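Side-chain contact in exocyst complex component EXO70 (Saccharomyces cerevisiae, PDB 2B1E), which serves as a subunit of the exocyst, the complex that tethers secretory vesicles to sites of exocytosis, and plays a role in assembly of that complex: residues 419-422 against 423-426. Sequence-based numbering, arbitrary orientation.
Sequences MNLT and LVEQ
One turn of helix 410-429, in the C-terminal, helix-rich part of the Exo70 rod, brings Thr-422 beside Gln-426 and Leu-421 beside Val-424. Its helical character rests on i to i+4 bonds. Val-424 N reaches Asn-420 O with an N-H...O angle of 163°, and Glu-425 N reaches Leu-421 O at 2.9 Å. Leu-423 N adds a weak second bond to Asn-420 O.

On the partly exposed side, the methyl CG2 of Thr-422 lies anti to its own backbone N, which points it forward along the helix to the amide of Gln-426. The two side chains cross at a slant, with CG2 of Thr-422 4.0 Å from CD of Gln-426 and equally near its NE2, a light van der Waals contact. Replacing Gln-426 by an alanine would probably leave this methyl without its neighbour along the helix.

The same torsion (chi1 -77°) sets OG1 of Thr-422 beside its backbone N, where its main hydrogen bond goes to the carbonyl O of Leu-418, one turn earlier. A water held by OE1 of Glu-425 at 3.0 Å extends a weak link toward OG1 of Thr-422, 3.5 Å away, and can at best share the hydroxyl proton with Leu-418 O. That carboxylate also forms a salt bridge with Lys-449 of helix 440-473, tying the two helices together.

On the buried side, CD2 of Leu-421 meets CG2 of Val-424 at 4.3 Å. Both residues touch Ile-376 of helix 364-391, and Leu-421 also packs on Leu-448 and Tyr-452. Among these pairs, Leu-421 and Val-424 join the turn to neighbouring helices through apolar contact, whereas on the partly exposed side Glu-425 supplies an interhelical charge pair and Thr-422 bonds within its own helix.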
ATOM      1  N   MET A 419       9.148 -15.464  25.742  1.00 13.62           N
ATOM      2  CA  MET A 419       8.786 -16.634  24.950  1.00 14.72           C
ATOM      3  C   MET A 419       8.040 -16.187  23.701  1.00 17.12           C
ATOM      4  O   MET A 419       8.182 -16.786  22.629  1.00 16.58           O
ATOM      5  CB  MET A 419       7.927 -17.627  25.752  1.00 14.92           C
ATOM      6  CG  MET A 419       8.713 -18.489  26.755  1.00 15.19           C
ATOM      7  SD  MET A 419      10.023 -19.536  26.019  1.00 13.92           S
ATOM      8  CE  MET A 419       9.019 -20.785  25.229  1.00 18.51           C
ATOM      9  N   ASN A 420       7.250 -15.129  23.830  1.00 15.72           N
ATOM     10  CA  ASN A 420       6.515 -14.625  22.691  1.00 16.33           C
ATOM     11  C   ASN A 420       7.462 -13.871  21.755  1.00 16.81           C
ATOM     12  O   ASN A 420       7.417 -14.058  20.540  1.00 16.94           O
ATOM     13  CB  ASN A 420       5.358 -13.726  23.152  1.00 16.63           C
ATOM     14  CG  ASN A 420       4.197 -14.525  23.741  1.00 15.22           C
ATOM     15  OD1 ASN A 420       4.226 -14.941  24.903  1.00 18.34           O
ATOM     16  ND2 ASN A 420       3.179 -14.753  22.933  1.00  8.11           N
ATOM     17  N   LEU A 421       8.326 -13.029  22.314  1.00 17.56           N
ATOM     18  CA  LEU A 421       9.266 -12.290  21.481  1.00 18.75           C
ATOM     19  C   LEU A 421      10.188 -13.242  20.721  1.00 19.36           C
ATOM     20  O   LEU A 421      10.754 -12.868  19.698  1.00 19.11           O
ATOM     21  CB  LEU A 421      10.101 -11.327  22.325  1.00 16.75           C
ATOM     22  CG  LEU A 421       9.388 -10.071  22.838  1.00 19.75           C
ATOM     23  CD1 LEU A 421      10.325  -9.320  23.792  1.00 18.71           C
ATOM     24  CD2 LEU A 421       8.978  -9.178  21.664  1.00 16.76           C
ATOM     25  N   THR A 422      10.346 -14.464  21.224  1.00 20.01           N
ATOM     26  CA  THR A 422      11.189 -15.452  20.559  1.00 21.59           C
ATOM     27  C   THR A 422      10.583 -15.791  19.200  1.00 22.82           C
ATOM     28  O   THR A 422      11.295 -15.853  18.192  1.00 20.53           O
ATOM     29  CB  THR A 422      11.331 -16.738  21.400  1.00 20.67           C
ATOM     30  OG1 THR A 422      12.258 -16.504  22.462  1.00 19.59           O
ATOM     31  CG2 THR A 422      11.835 -17.895  20.540  1.00 23.38           C
ATOM     32  N   LEU A 423       9.268 -16.008  19.169  1.00 22.66           N
ATOM     33  CA  LEU A 423       8.599 -16.300  17.908  1.00 21.45           C
ATOM     34  C   LEU A 423       8.648 -15.031  17.057  1.00 22.35           C
ATOM     35  O   LEU A 423       8.858 -15.099  15.845  1.00 21.54           O
ATOM     36  CB  LEU A 423       7.143 -16.724  18.124  1.00 23.37           C
ATOM     37  CG  LEU A 423       6.356 -16.877  16.813  1.00 23.73           C
ATOM     38  CD1 LEU A 423       7.022 -17.931  15.940  1.00 23.77           C
ATOM     39  CD2 LEU A 423       4.921 -17.262  17.099  1.00 26.25           C
ATOM     40  N   VAL A 424       8.475 -13.872  17.692  1.00 20.85           N
ATOM     41  CA  VAL A 424       8.522 -12.605  16.961  1.00 22.39           C
ATOM     42  C   VAL A 424       9.825 -12.458  16.174  1.00 25.19           C
ATOM     43  O   VAL A 424       9.817 -12.087  14.997  1.00 25.20           O
ATOM     44  CB  VAL A 424       8.399 -11.394  17.909  1.00 21.81           C
ATOM     45  CG1 VAL A 424       8.751 -10.103  17.165  1.00 21.70           C
ATOM     46  CG2 VAL A 424       6.993 -11.310  18.455  1.00 22.69           C
ATOM     47  N   GLU A 425      10.944 -12.749  16.827  1.00 25.80           N
ATOM     48  CA  GLU A 425      12.245 -12.641  16.180  1.00 28.35           C
ATOM     49  C   GLU A 425      12.465 -13.696  15.092  1.00 28.54           C
ATOM     50  O   GLU A 425      13.142 -13.438  14.091  1.00 28.83           O
ATOM     51  CB  GLU A 425      13.351 -12.723  17.232  1.00 29.49           C
ATOM     52  CG  GLU A 425      14.750 -12.695  16.662  1.00 31.43           C
ATOM     53  CD  GLU A 425      15.748 -12.109  17.633  1.00 33.65           C
ATOM     54  OE1 GLU A 425      15.736 -12.508  18.816  1.00 30.96           O
ATOM     55  OE2 GLU A 425      16.545 -11.247  17.205  1.00 34.71           O
ATOM     56  N   GLN A 426      11.888 -14.876  15.286  1.00 27.32           N
ATOM     57  CA  GLN A 426      12.016 -15.955  14.316  1.00 28.43           C
ATOM     58  C   GLN A 426      11.291 -15.605  13.019  1.00 29.24           C
ATOM     59  O   GLN A 426      11.808 -15.839  11.920  1.00 28.54           O
ATOM     60  CB  GLN A 426      11.442 -17.252  14.896  1.00 28.92           C
ATOM     61  CG  GLN A 426      12.155 -17.721  16.152  1.00 29.14           C
ATOM     62  CD  GLN A 426      11.575 -18.998  16.713  1.00 30.44           C
ATOM     63  OE1 GLN A 426      10.357 -19.163  16.781  1.00 30.54           O
ATOM     64  NE2 GLN A 426      12.445 -19.910  17.134  1.00 31.70           N
TER
HETATM   65  O   HOH W   1      14.569 -14.661  20.600  1.00 36.07           O